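Local coordinates for acyl carrier protein (Leishmania major, PDB 5ZWT) that probably carries acyl intermediates of fatty acid biosynthesis on a phosphopantetheine arm that is attached in its holo form and absent from this apo mutant, at residues Leu8-Glu13 and Glu51-Leu56; Ser30-Asp35 and Leu41-Val46. The protein carries 1 engineered substitution. All blocks are in the same frame, centred on the assembly; numbering follows the deposited sequence.

Interaction 1: residues Leu8-Glu13 and Glu51-Leu56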
loop_
_atom_site.group_PDB
_atom_site.type_symbol
_atom_site.label_atom_id
_atom_site.label_comp_id
_atom_site.label_asym_id
_atom_site.label_seq_id
_atom_site.Cartn_x
_atom_site.Cartn_y
_atom_site.Cartn_z
ATOM N N LEU A 8 -0.632 -3.524 -6.306
ATOM C CA LEU A 8 -1.346 -3.588 -7.578
ATOM C C LEU A 8 -1.802 -2.205 -8.012
ATOM O O LEU A 8 -1.645 -1.835 -9.175
ATOM C CB LEU A 8 -2.554 -4.520 -7.435
ATOM C CG LEU A 8 -3.551 -4.555 -8.595
ATOM C CD1 LEU A 8 -2.886 -4.895 -9.934
ATOM C CD2 LEU A 8 -4.711 -5.515 -8.286
ATOM N N THR A 9 -2.342 -1.423 -7.074
ATOM C CA THR A 9 -2.815 -0.073 -7.377
ATOM C C THR A 9 -1.695 0.782 -7.945
ATOM O O THR A 9 -1.894 1.563 -8.898
ATOM C CB THR A 9 -3.375 0.571 -6.104
ATOM O OG1 THR A 9 -4.482 -0.198 -5.599
ATOM C CG2 THR A 9 -3.819 1.999 -6.367
ATOM N N ARG A 10 -0.502 0.656 -7.377
ATOM C CA ARG A 10 0.567 1.491 -7.893
ATOM C C ARG A 10 1.134 0.925 -9.190
ATOM O O ARG A 10 1.511 1.697 -10.069
ATOM C CB ARG A 10 1.638 1.674 -6.820
ATOM C CG ARG A 10 1.119 2.474 -5.605
ATOM C CD ARG A 10 2.040 2.329 -4.412
ATOM N NE ARG A 10 3.416 2.689 -4.725
ATOM C CZ ARG A 10 4.436 2.484 -3.892
ATOM N NH1 ARG A 10 4.215 1.931 -2.707
ATOM N NH2 ARG A 10 5.672 2.830 -4.238
ATOM N N VAL A 11 1.147 -0.401 -9.364
ATOM C CA VAL A 11 1.600 -0.923 -10.656
ATOM C C VAL A 11 0.641 -0.514 -11.763
ATOM O O VAL A 11 1.070 -0.144 -12.868
ATOM C CB VAL A 11 1.785 -2.451 -10.614
ATOM C CG1 VAL A 11 2.072 -2.984 -12.036
ATOM C CG2 VAL A 11 2.934 -2.799 -9.694
ATOM N N LEU A 12 -0.668 -0.527 -11.479
ATOM C CA LEU A 12 -1.646 -0.190 -12.513
ATOM C C LEU A 12 -1.427 1.224 -13.004
ATOM O O LEU A 12 -1.521 1.485 -14.207
ATOM C CB LEU A 12 -3.084 -0.350 -11.997
ATOM C CG LEU A 12 -3.635 -1.771 -11.796
ATOM C CD1 LEU A 12 -4.954 -1.715 -11.060
ATOM C CD2 LEU A 12 -3.801 -2.485 -13.126
ATOM N N GLU A 13 -1.079 2.143 -12.097
ATOM C CA GLU A 13 -0.932 3.532 -12.519
ATOM C C GLU A 13 0.375 3.747 -13.260
ATOM O O GLU A 13 0.422 4.531 -14.226
ATOM C CB GLU A 13 -1.016 4.465 -11.307
ATOM C CG GLU A 13 -1.827 5.743 -11.550
ATOM C CD GLU A 13 -3.285 5.449 -11.872
ATOM O OE1 GLU A 13 -3.893 4.606 -11.182
ATOM O OE2 GLU A 13 -3.817 6.044 -12.835
ATOM N N GLU A 51 10.600 -0.075 -11.264
ATOM C CA GLU A 51 11.728 0.008 -10.337
ATOM C C GLU A 51 11.755 1.355 -9.640
ATOM O O GLU A 51 12.079 1.437 -8.450
ATOM C CB GLU A 51 13.067 -0.219 -11.047
ATOM C CG GLU A 51 13.346 -1.638 -11.560
ATOM C CD GLU A 51 14.755 -1.751 -12.119
ATOM O OE1 GLU A 51 15.515 -2.644 -11.672
ATOM O OE2 GLU A 51 15.126 -0.893 -12.953
ATOM N N GLN A 52 11.420 2.424 -10.371
ATOM C CA GLN A 52 11.448 3.763 -9.800
ATOM C C GLN A 52 10.229 4.030 -8.934
ATOM O O GLN A 52 10.310 4.809 -7.976
ATOM C CB GLN A 52 11.544 4.814 -10.910
ATOM C CG GLN A 52 12.888 4.860 -11.625
ATOM C CD GLN A 52 14.054 5.148 -10.674
ATOM O OE1 GLN A 52 14.932 4.299 -10.463
ATOM N NE2 GLN A 52 14.061 6.347 -10.088
ATOM N N GLU A 53 9.089 3.416 -9.255
ATOM C CA GLU A 53 7.918 3.621 -8.419
ATOM C C GLU A 53 8.128 3.015 -7.039
ATOM O O GLU A 53 7.770 3.623 -6.024
ATOM C CB GLU A 53 6.677 3.019 -9.093
ATOM C CG GLU A 53 5.459 2.910 -8.176
ATOM C CD GLU A 53 4.924 4.277 -7.734
ATOM O OE1 GLU A 53 4.209 4.322 -6.716
ATOM O OE2 GLU A 53 5.213 5.309 -8.384
ATOM N N PHE A 54 8.769 1.854 -6.972
ATOM C CA PHE A 54 8.945 1.156 -5.708
ATOM C C PHE A 54 10.366 1.262 -5.172
ATOM O O PHE A 54 10.684 0.603 -4.178
ATOM C CB PHE A 54 8.536 -0.315 -5.855
ATOM C CG PHE A 54 7.058 -0.512 -6.113
ATOM C CD1 PHE A 54 6.149 -0.579 -5.056
ATOM C CD2 PHE A 54 6.580 -0.599 -7.410
ATOM C CE1 PHE A 54 4.790 -0.745 -5.300
ATOM C CE2 PHE A 54 5.223 -0.765 -7.662
ATOM C CZ PHE A 54 4.329 -0.844 -6.603
ATOM N N ILE A 55 11.223 2.072 -5.800
ATOM C CA ILE A 55 12.595 2.270 -5.338
ATOM C C ILE A 55 13.235 0.903 -5.139
ATOM O O ILE A 55 13.736 0.571 -4.058
ATOM C CB ILE A 55 12.687 3.165 -4.078
ATOM C CG1 ILE A 55 12.030 4.540 -4.299
ATOM C CG2 ILE A 55 14.149 3.427 -3.714
ATOM C CD1 ILE A 55 10.516 4.631 -4.148
ATOM N N LEU A 56 13.130 0.069 -6.160
ATOM C CA LEU A 56 13.692 -1.264 -6.146
ATOM C C LEU A 56 14.663 -1.379 -7.301
ATOM O O LEU A 56 14.436 -0.823 -8.375
ATOM C CB LEU A 56 12.618 -2.347 -6.277
ATOM C CG LEU A 56 12.418 -3.082 -4.965
ATOM C CD1 LEU A 56 11.847 -2.118 -3.977
ATOM C CD2 LEU A 56 11.508 -4.262 -5.141
#
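Arg10 reaches from helix 3-16 to both Glu53 and Phe54 at the end of helix 40-53, and its contact begins at the base of the side chain, where CB lies 3.7 Å from Phe54 CZ. Farther out the chain bends at chi3 (55°), bringing one face of the guanidinium against the rim atoms CD1 and CE1 of Phe54. The two planes lie 25° apart, and Phe54 CE1 sits over the middle of the guanidinium, 3.5 Å from Arg10 CZ. Glu53 takes the edge. Its OE1, which lies near the guanidinium plane, accepts a hydrogen bond from Arg10 NE at 2.7 Å through its anti lone pair, although the carboxylate itself is turned steeply against that plane. Arg10 NH2 adds weak bonds to the same OE1 and, at 2.9 Å, to the backbone Glu53 O; OE1 also accepts a bond from Gly1 N of the second subunit. The remaining nitrogen, NH1, bonds to Lys83 O and forms a salt bridge with Asp6 of the second subunit, so all three guanidinium nitrogens are engaged and the rotation of the group is probably well fixed. Next along the helix, Val11 brings CG2 to 3.7 Å from Phe54 CE2, meeting the ring obliquely; Ile76 of helix 69-78 also packs on this phenylalanine. The chain turns off after Glu53 in a Schellman-like way: Leu56 N bonds back to Glu51 O at 2.9 Å and Ile55 takes left-handed backbone angles, closing a long helix of the acyl carrier protein helical bundle.

Interaction 2: residues Ser30-Asp35 and Leu41-Val46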
loop_
_atom_site.group_PDB
_atom_site.type_symbol
_atom_site.label_atom_id
_atom_site.label_comp_id
_atom_site.label_asym_id
_atom_site.label_seq_id
_atom_site.Cartn_x
_atom_site.Cartn_y
_atom_site.Cartn_z
ATOM N N SER A 30 -3.326 -7.878 -17.162
ATOM C CA SER A 30 -2.814 -7.564 -18.491
ATOM C C SER A 30 -1.424 -8.152 -18.689
ATOM O O SER A 30 -0.539 -8.000 -17.834
ATOM C CB SER A 30 -2.779 -6.048 -18.707
ATOM O OG SER A 30 -4.100 -5.535 -18.746
ATOM N N HIS A 31 -1.245 -8.835 -19.814
ATOM C CA HIS A 31 0.061 -9.292 -20.263
ATOM C C HIS A 31 0.644 -8.233 -21.178
ATOM O O HIS A 31 -0.036 -7.746 -22.088
ATOM C CB HIS A 31 -0.037 -10.630 -21.005
ATOM C CG HIS A 31 -0.369 -11.797 -20.123
ATOM N ND1 HIS A 31 0.500 -12.851 -19.930
ATOM C CD2 HIS A 31 -1.482 -12.095 -19.413
ATOM C CE1 HIS A 31 -0.056 -13.737 -19.122
ATOM N NE2 HIS A 31 -1.261 -13.304 -18.797
ATOM N N PHE A 32 1.911 -7.878 -20.937
ATOM C CA PHE A 32 2.467 -6.719 -21.621
ATOM C C PHE A 32 2.383 -6.880 -23.134
ATOM O O PHE A 32 1.959 -5.957 -23.838
ATOM C CB PHE A 32 3.912 -6.493 -21.174
ATOM C CG PHE A 32 4.054 -6.127 -19.716
ATOM C CD1 PHE A 32 3.018 -5.515 -19.035
ATOM C CD2 PHE A 32 5.237 -6.386 -19.040
ATOM C CE1 PHE A 32 3.140 -5.182 -17.689
ATOM C CE2 PHE A 32 5.377 -6.032 -17.701
ATOM C CZ PHE A 32 4.324 -5.433 -17.027
ATOM N N VAL A 33 2.700 -8.065 -23.646
ATOM C CA VAL A 33 2.765 -8.264 -25.092
ATOM C C VAL A 33 1.409 -8.647 -25.673
ATOM O O VAL A 33 0.890 -7.959 -26.558
ATOM C CB VAL A 33 3.822 -9.338 -25.426
ATOM C CG1 VAL A 33 3.861 -9.577 -26.926
ATOM C CG2 VAL A 33 5.186 -8.931 -24.929
ATOM N N LYS A 34 0.786 -9.719 -25.183
ATOM C CA LYS A 34 -0.428 -10.161 -25.868
ATOM C C LYS A 34 -1.617 -9.240 -25.623
ATOM O O LYS A 34 -2.455 -9.102 -26.521
ATOM C CB LYS A 34 -0.780 -11.610 -25.496
ATOM C CG LYS A 34 -0.877 -11.950 -24.026
ATOM C CD LYS A 34 -1.401 -13.385 -23.834
ATOM C CE LYS A 34 -1.451 -13.808 -22.363
ATOM N NZ LYS A 34 -2.774 -13.570 -21.694
ATOM N N ASP A 35 -1.654 -8.510 -24.504
ATOM C CA ASP A 35 -2.781 -7.627 -24.201
ATOM C C ASP A 35 -2.496 -6.161 -24.462
ATOM O O ASP A 35 -3.386 -5.451 -24.926
ATOM C CB ASP A 35 -3.226 -7.747 -22.735
ATOM C CG ASP A 35 -3.773 -9.106 -22.383
ATOM O OD1 ASP A 35 -4.662 -9.593 -23.113
ATOM O OD2 ASP A 35 -3.332 -9.674 -21.357
ATOM N N LEU A 41 11.504 -3.682 -25.920
ATOM C CA LEU A 41 12.009 -2.372 -25.505
ATOM C C LEU A 41 10.998 -1.659 -24.622
ATOM O O LEU A 41 11.367 -1.095 -23.585
ATOM C CB LEU A 41 12.365 -1.488 -26.710
ATOM C CG LEU A 41 12.774 -0.044 -26.300
ATOM C CD1 LEU A 41 13.925 0.022 -25.293
ATOM C CD2 LEU A 41 13.050 0.883 -27.498
ATOM N N ASP A 42 9.714 -1.669 -25.011
ATOM C CA ASP A 42 8.702 -1.062 -24.149
ATOM C C ASP A 42 8.690 -1.720 -22.773
ATOM O O ASP A 42 8.616 -1.034 -21.746
ATOM C CB ASP A 42 7.285 -1.120 -24.742
ATOM C CG ASP A 42 7.201 -0.652 -26.182
ATOM O OD1 ASP A 42 7.760 0.420 -26.512
ATOM O OD2 ASP A 42 6.450 -1.278 -26.944
ATOM N N VAL A 43 8.754 -3.053 -22.730
ATOM C CA VAL A 43 8.620 -3.762 -21.453
ATOM C C VAL A 43 9.751 -3.379 -20.513
ATOM O O VAL A 43 9.547 -3.207 -19.303
ATOM C CB VAL A 43 8.552 -5.289 -21.678
ATOM C CG1 VAL A 43 8.603 -6.004 -20.346
ATOM C CG2 VAL A 43 7.253 -5.660 -22.410
ATOM N N VAL A 44 10.967 -3.258 -21.053
ATOM C CA VAL A 44 12.106 -2.828 -20.256
ATOM C C VAL A 44 11.852 -1.450 -19.655
ATOM O O VAL A 44 12.165 -1.198 -18.482
ATOM C CB VAL A 44 13.378 -2.841 -21.128
ATOM C CG1 VAL A 44 14.376 -1.921 -20.573
ATOM C CG2 VAL A 44 13.941 -4.276 -21.251
ATOM N N GLU A 45 11.299 -0.524 -20.444
ATOM C CA GLU A 45 11.051 0.796 -19.884
ATOM C C GLU A 45 9.915 0.752 -18.880
ATOM O O GLU A 45 9.919 1.513 -17.908
ATOM C CB GLU A 45 10.752 1.810 -20.983
ATOM C CG GLU A 45 11.622 1.676 -22.207
ATOM C CD GLU A 45 11.408 2.804 -23.189
ATOM O OE1 GLU A 45 12.382 3.526 -23.510
ATOM O OE2 GLU A 45 10.252 2.968 -23.640
ATOM N N VAL A 46 8.951 -0.144 -19.071
ATOM C CA VAL A 46 7.893 -0.308 -18.076
ATOM C C VAL A 46 8.466 -0.900 -16.790
ATOM O O VAL A 46 8.147 -0.449 -15.682
ATOM C CB VAL A 46 6.761 -1.172 -18.666
ATOM C CG1 VAL A 46 5.837 -1.653 -17.609
ATOM C CG2 VAL A 46 5.997 -0.351 -19.716
#
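Phe32 packs on Val43 and Val46 within the acyl carrier protein helical bundle, fastening the long loop that follows helix 3-16 to the first turns of helix 40-53. The engineered alanine just before Leu41 lies at what is presumably the phosphopantetheine attachment position, so this contact involves the helix that would carry the arm. The phenylalanine can be followed outward from its backbone, which is itself held by hydrogen bonds with Leu38 and Gln67. CB comes first, 3.7 Å from Val43 CG2. With CG beside the backbone N (chi1 -65°), the ring is then carried along the helix from Val43 to Val46. On the way CD2 meets both valine methyls, Val43 CG1 at 3.6 Å and Val43 CG2 at 4.0 Å, so the two methyls bear together on this corner of the ring. CE2 is already farther from Val43 CG1. At the tip, Phe32 CZ passes to Val46 CG1, 4.1 Å away, and this methyl lies over one face of the ring. Val43 and Val46 stand three residues apart and present their methyls on the same side of the helix, so that the ring meets one after the other. No hydrogen bond crosses between the two segments; the join rests on these buried side chains, with Phe18 also touching Val46. The turn around Phe32 has contacts of its own. Lys34 lays its CE methylene over the imidazole face of His31, Asp35 N bonds to His31 O at 3.0 Å, and His31 N returns a nearly straight bond (171°) of 2.7 Å to the anti lone pair of Asp35 OD2.

In the fold
Both contacts draw on helix 40-53, interaction 2 near its start and interaction 1 at its end, with their centres 15 Å apart and lying on opposite sides of the centre of the chain. Their nearest atoms are about 5 Å apart and do not touch. Along the sequence interaction 2 is nested inside the larger loop that interaction 1 closes: the chain leaves helix 3-16, folds its long loop against the beginning of helix 40-53, then runs down that helix to meet helix 3-16 again. The helix that presumably carries the attachment position is thus packed at both ends, by a loop at its start and by another helix at its end.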